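Local coordinates for protein hyaluronidase (Thermobaculum terrenum, PDB 5DIY) that probably hydrolyses O-linked N-acetylglucosamine from modified substrates as a glycoside hydrolase of family 84, at residues 44-48 and 49-53; 322-325 and 326-329. All coordinates share one frame; numbering follows the deposited sequence.

How the interactions relate
Interaction 1 (44-48 with 49-53) and interaction 2 (322-325 with 326-329) are both local contacts within continuous chain, set on opposite sides of the molecule's centre, with about 31 Å between their nearest atoms. Neither is wholly core or wholly surface: each has two buried residues among exposed ones. Interaction 1 belongs to the catalytic barrel, in the loop joining strand 37-40 to helix 58-73, where irregular chain gathers two amides on one carbonyl and polar side chains reach out to other parts of the barrel. Interaction 2 lies in helix 322-336, away from the sugar site, where regular backbone bonding repeats and mainly apolar side chains meet neighbouring helices.

Interaction 1 of 2, residues 44-48 and 49-53; sequences QDLYH and RELWR
The carbonyl of Leu46 turns the chain back on itself by accepting two amides, Leu51 N at 2.9 Å from Leu46 O and Arg49 N at 3.2 Å from Leu46 O, which arrive from opposite faces of the carbonyl plane. The bond from Leu51 is tilted 35° from that plane, while Arg49 N sits well above it, so one oxygen pins two points of an irregular turn. Just before it, Asp45 OD1 takes Tyr47 N at 3.0 Å, an Asx turn that suits aspartate because its short side chain can reach back to the backbone; OD2 is held by the hydroxyls of Tyr40 and Tyr56. Two leucines meet over the turn, Leu46 CB lying 4.2 Å from Leu51 CG, a small apolar patch between two exposed residues. One methyl of Leu46, CD2, meets the Glu50 carboxylate at 3.7 Å from its OE1, the two side chains crossing at a slant, with the glutamate chain bent (chi2 90°). Tyr47 CB points away from the following residues, yet with CG beside the backbone N (chi1 -62°) ring atom CD1 meets Leu51 CB at 4.2 Å. One face of the Trp52 indole is covered by its neighbour: Arg53 CG lies 3.6 Å above the plane, over the ring centre. The extended side chain of Arg49 lies close to those of Lys43, which binds N-acetylglucosamine, and Asn120, the engineered replacement at the predicted proton-donor position. Around the turn, His48 ND1 bonds to Ala81 O of strand 77-82, Lys102 of helix 93-108 grips the carbonyls of Tyr47 and Trp52, and Arg53 forms a salt bridge with Glu95, so the loop after strand 37-40 is tied to strand 77-82 and to helix 93-108, which follows that strand in the TIM barrel.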
loop_
_atom_site.group_PDB
_atom_site.type_symbol
_atom_site.label_atom_id
_atom_site.label_comp_id
_atom_site.label_asym_id
_atom_site.label_seq_id
_atom_site.Cartn_x
_atom_site.Cartn_y
_atom_site.Cartn_z
ATOM N N GLN C 44 -10.810 -8.735 7.538
ATOM C CA GLN C 44 -11.890 -8.358 8.472
ATOM C C GLN C 44 -13.229 -9.067 8.244
ATOM O O GLN C 44 -14.160 -8.855 9.021
ATOM C CB GLN C 44 -12.119 -6.838 8.472
ATOM C CG GLN C 44 -10.892 -6.022 8.826
ATOM C CD GLN C 44 -10.350 -6.297 10.223
ATOM O OE1 GLN C 44 -11.101 -6.380 11.195
ATOM N NE2 GLN C 44 -9.037 -6.422 10.327
ATOM N N ASP C 45 -13.340 -9.886 7.197
ATOM C CA ASP C 45 -14.450 -10.840 7.086
ATOM C C ASP C 45 -14.185 -11.934 8.120
ATOM O O ASP C 45 -13.248 -12.720 7.961
ATOM C CB ASP C 45 -14.535 -11.423 5.660
ATOM C CG ASP C 45 -15.625 -12.497 5.502
ATOM O OD1 ASP C 45 -16.323 -12.844 6.478
ATOM O OD2 ASP C 45 -15.770 -13.009 4.377
ATOM N N LEU C 46 -14.995 -11.974 9.180
ATOM C CA LEU C 46 -14.821 -12.968 10.259
ATOM C C LEU C 46 -14.849 -14.411 9.749
ATOM O O LEU C 46 -14.091 -15.266 10.225
ATOM C CB LEU C 46 -15.882 -12.787 11.364
ATOM C CG LEU C 46 -15.655 -11.654 12.373
ATOM C CD1 LEU C 46 -16.865 -11.516 13.288
ATOM C CD2 LEU C 46 -14.386 -11.879 13.193
ATOM N N TYR C 47 -15.703 -14.656 8.759
ATOM C CA TYR C 47 -15.865 -15.990 8.174
ATOM C C TYR C 47 -14.683 -16.438 7.306
ATOM O O TYR C 47 -14.537 -17.631 7.029
ATOM C CB TYR C 47 -17.186 -16.057 7.406
ATOM C CG TYR C 47 -18.366 -15.832 8.325
ATOM C CD1 TYR C 47 -18.670 -16.758 9.319
ATOM C CD2 TYR C 47 -19.150 -14.677 8.238
ATOM C CE1 TYR C 47 -19.733 -16.564 10.189
ATOM C CE2 TYR C 47 -20.219 -14.472 9.105
ATOM C CZ TYR C 47 -20.504 -15.422 10.080
ATOM O OH TYR C 47 -21.554 -15.246 10.950
ATOM N N HIS C 48 -13.847 -15.490 6.884
ATOM C CA HIS C 48 -12.585 -15.812 6.209
ATOM C C HIS C 48 -11.507 -16.338 7.178
ATOM O O HIS C 48 -10.668 -17.167 6.784
ATOM C CB HIS C 48 -12.066 -14.589 5.431
ATOM C CG HIS C 48 -10.687 -14.763 4.883
ATOM N ND1 HIS C 48 -10.414 -15.561 3.795
ATOM C CD2 HIS C 48 -9.500 -14.262 5.295
ATOM C CE1 HIS C 48 -9.117 -15.537 3.553
ATOM N NE2 HIS C 48 -8.539 -14.755 4.447
ATOM N N ARG C 49 -11.532 -15.874 8.431
ATOM C CA ARG C 49 -10.391 -16.055 9.334
ATOM C C ARG C 49 -10.751 -16.583 10.728
ATOM O O ARG C 49 -10.616 -17.778 10.965
ATOM C CB ARG C 49 -9.577 -14.759 9.392
ATOM C CG ARG C 49 -8.184 -14.908 9.979
ATOM C CD ARG C 49 -7.233 -13.889 9.367
ATOM N NE ARG C 49 -5.885 -13.970 9.933
ATOM C CZ ARG C 49 -5.422 -13.258 10.962
ATOM N NH1 ARG C 49 -6.186 -12.376 11.609
ATOM N NH2 ARG C 49 -4.165 -13.436 11.361
ATOM N N GLU C 50 -11.228 -15.729 11.637
ATOM C CA GLU C 50 -11.412 -16.140 13.040
ATOM C C GLU C 50 -12.507 -17.183 13.164
ATOM O O GLU C 50 -12.322 -18.206 13.829
ATOM C CB GLU C 50 -11.726 -14.950 13.954
ATOM C CG GLU C 50 -10.551 -14.005 14.187
ATOM C CD GLU C 50 -10.465 -12.873 13.177
ATOM O OE1 GLU C 50 -11.012 -12.999 12.058
ATOM O OE2 GLU C 50 -9.836 -11.847 13.502
ATOM N N LEU C 51 -13.634 -16.923 12.503
ATOM C CA LEU C 51 -14.756 -17.860 12.435
ATOM C C LEU C 51 -14.734 -18.663 11.127
ATOM O O LEU C 51 -15.762 -18.836 10.477
ATOM C CB LEU C 51 -16.082 -17.093 12.587
ATOM C CG LEU C 51 -16.244 -16.217 13.841
ATOM C CD1 LEU C 51 -17.682 -15.720 13.961
ATOM C CD2 LEU C 51 -15.836 -16.955 15.109
ATOM N N TRP C 52 -13.560 -19.180 10.765
ATOM C CA TRP C 52 -13.398 -19.970 9.534
ATOM C C TRP C 52 -14.223 -21.262 9.490
ATOM O O TRP C 52 -14.555 -21.740 8.412
ATOM C CB TRP C 52 -11.923 -20.293 9.283
ATOM C CG TRP C 52 -11.300 -21.301 10.209
ATOM C CD1 TRP C 52 -10.615 -21.050 11.363
ATOM C CD2 TRP C 52 -11.278 -22.719 10.031
ATOM N NE1 TRP C 52 -10.168 -22.226 11.914
ATOM C CE2 TRP C 52 -10.567 -23.268 11.118
ATOM C CE3 TRP C 52 -11.799 -23.584 9.058
ATOM C CZ2 TRP C 52 -10.355 -24.641 11.256
ATOM C CZ3 TRP C 52 -11.591 -24.951 9.198
ATOM C CH2 TRP C 52 -10.876 -25.464 10.289
ATOM N N ARG C 53 -14.525 -21.829 10.656
ATOM C CA ARG C 53 -15.370 -23.022 10.740
ATOM C C ARG C 53 -16.841 -22.750 10.417
ATOM O O ARG C 53 -17.535 -23.647 9.949
ATOM C CB ARG C 53 -15.257 -23.667 12.121
ATOM C CG ARG C 53 -13.869 -24.205 12.417
ATOM C CD ARG C 53 -13.824 -24.866 13.780
ATOM N NE ARG C 53 -12.460 -25.211 14.174
ATOM C CZ ARG C 53 -11.570 -24.369 14.700
ATOM N NH1 ARG C 53 -11.864 -23.085 14.919
ATOM N NH2 ARG C 53 -10.358 -24.818 15.015
#

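Interaction 2 of 2, residues 322-325 and 326-329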
loop_
_atom_site.group_PDB
_atom_site.type_symbol
_atom_site.label_atom_id
_atom_site.label_comp_id
_atom_site.label_asym_id
_atom_site.label_seq_id
_atom_site.Cartn_x
_atom_site.Cartn_y
_atom_site.Cartn_z
ATOM N N ALA C 322 10.988 13.883 -2.337
ATOM C CA ALA C 322 12.286 14.373 -2.820
ATOM C C ALA C 322 12.220 15.796 -3.369
ATOM O O ALA C 322 13.080 16.622 -3.052
ATOM C CB ALA C 322 12.871 13.422 -3.857
ATOM N N TYR C 323 11.192 16.084 -4.169
ATOM C CA TYR C 323 11.043 17.411 -4.770
ATOM C C TYR C 323 11.002 18.515 -3.711
ATOM O O TYR C 323 11.748 19.488 -3.800
ATOM C CB TYR C 323 9.802 17.474 -5.677
ATOM C CG TYR C 323 9.553 18.836 -6.309
ATOM C CD1 TYR C 323 8.887 19.841 -5.602
ATOM C CD2 TYR C 323 9.973 19.116 -7.605
ATOM C CE1 TYR C 323 8.649 21.080 -6.166
ATOM C CE2 TYR C 323 9.745 20.358 -8.177
ATOM C CZ TYR C 323 9.081 21.337 -7.452
ATOM O OH TYR C 323 8.836 22.574 -8.004
ATOM N N LEU C 324 10.143 18.370 -2.705
ATOM C CA LEU C 324 10.035 19.418 -1.685
ATOM C C LEU C 324 11.255 19.460 -0.766
ATOM O O LEU C 324 11.672 20.545 -0.356
ATOM C CB LEU C 324 8.719 19.330 -0.899
ATOM C CG LEU C 324 7.509 20.021 -1.565
ATOM C CD1 LEU C 324 6.282 19.898 -0.675
ATOM C CD2 LEU C 324 7.763 21.490 -1.901
ATOM N N THR C 325 11.836 18.299 -0.469
ATOM C CA THR C 325 13.069 18.235 0.319
ATOM C C THR C 325 14.172 19.061 -0.346
ATOM O O THR C 325 14.795 19.906 0.305
ATOM C CB THR C 325 13.544 16.783 0.526
ATOM O OG1 THR C 325 12.578 16.084 1.310
ATOM C CG2 THR C 325 14.883 16.719 1.244
ATOM N N ASN C 326 14.374 18.836 -1.643
ATOM C CA ASN C 326 15.370 19.585 -2.406
ATOM C C ASN C 326 15.026 21.073 -2.495
ATOM O O ASN C 326 15.902 21.929 -2.341
ATOM C CB ASN C 326 15.531 19.002 -3.819
ATOM C CG ASN C 326 16.078 17.582 -3.818
ATOM O OD1 ASN C 326 16.746 17.154 -2.885
ATOM N ND2 ASN C 326 15.782 16.845 -4.871
ATOM N N LEU C 327 13.753 21.379 -2.731
ATOM C CA LEU C 327 13.333 22.768 -2.918
ATOM C C LEU C 327 13.586 23.632 -1.687
ATOM O O LEU C 327 14.100 24.748 -1.815
ATOM C CB LEU C 327 11.860 22.849 -3.329
ATOM C CG LEU C 327 11.369 24.272 -3.657
ATOM C CD1 LEU C 327 10.570 24.309 -4.954
ATOM C CD2 LEU C 327 10.544 24.858 -2.515
ATOM N N PHE C 328 13.229 23.128 -0.505
ATOM C CA PHE C 328 13.381 23.921 0.725
ATOM C C PHE C 328 14.844 24.064 1.141
ATOM O O PHE C 328 15.232 25.099 1.669
ATOM C CB PHE C 328 12.522 23.369 1.874
ATOM C CG PHE C 328 11.034 23.501 1.647
ATOM C CD1 PHE C 328 10.463 24.721 1.276
ATOM C CD2 PHE C 328 10.192 22.412 1.834
ATOM C CE1 PHE C 328 9.099 24.839 1.067
ATOM C CE2 PHE C 328 8.822 22.526 1.641
ATOM C CZ PHE C 328 8.274 23.741 1.255
ATOM N N LYS C 329 15.647 23.030 0.902
ATOM C CA LYS C 329 17.100 23.135 1.034
ATOM C C LYS C 329 17.667 24.228 0.103
ATOM O O LYS C 329 18.514 25.035 0.511
ATOM C CB LYS C 329 17.754 21.780 0.750
ATOM C CG LYS C 329 19.275 21.757 0.830
ATOM C CD LYS C 329 19.831 20.420 0.349
ATOM C CE LYS C 329 21.285 20.541 -0.095
ATOM N NZ LYS C 329 22.195 20.881 1.032
#
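Phe328 packs beside Leu324, one helical turn earlier, and the aromatic side chain can be followed outward along that leucine. Its CB lies 3.7 Å from Leu324 O, the carbonyl that also accepts Phe328 N at 3.0 Å from Leu324 O. With CG beside the backbone N (chi1 -67°), the ring is laid back along the preceding turn: CG remains close to the same oxygen, and CD2 comes to 3.2 Å from Leu324 O, approaching it obliquely. Farther out the neighbour changes from backbone to side chain, CE2 resting 3.8 Å from Leu324 CD2 and CZ 3.9 Å from that methyl. The two side chains point the same way, which lets a flat ring and a branched leucine form a shared apolar surface. Tyr323 and Leu327 repeat this i to i+4 pairing on another face, Leu327 CD1 standing 3.9 Å from Tyr323 CE1; the tyrosine OH also touches that methyl and hydrogen-bonds to Glu350 of helix 340-362. Asn326 suits the exposed side, its amide group folding back near Ala322 O. Helix 322-336 thereby faces two others: Leu324 and Phe328 meet Val440 of helix 440-451, where Phe328 also stacks on Phe444, while Leu327 touches Thr346 and Phe328 touches Leu347 of helix 340-362.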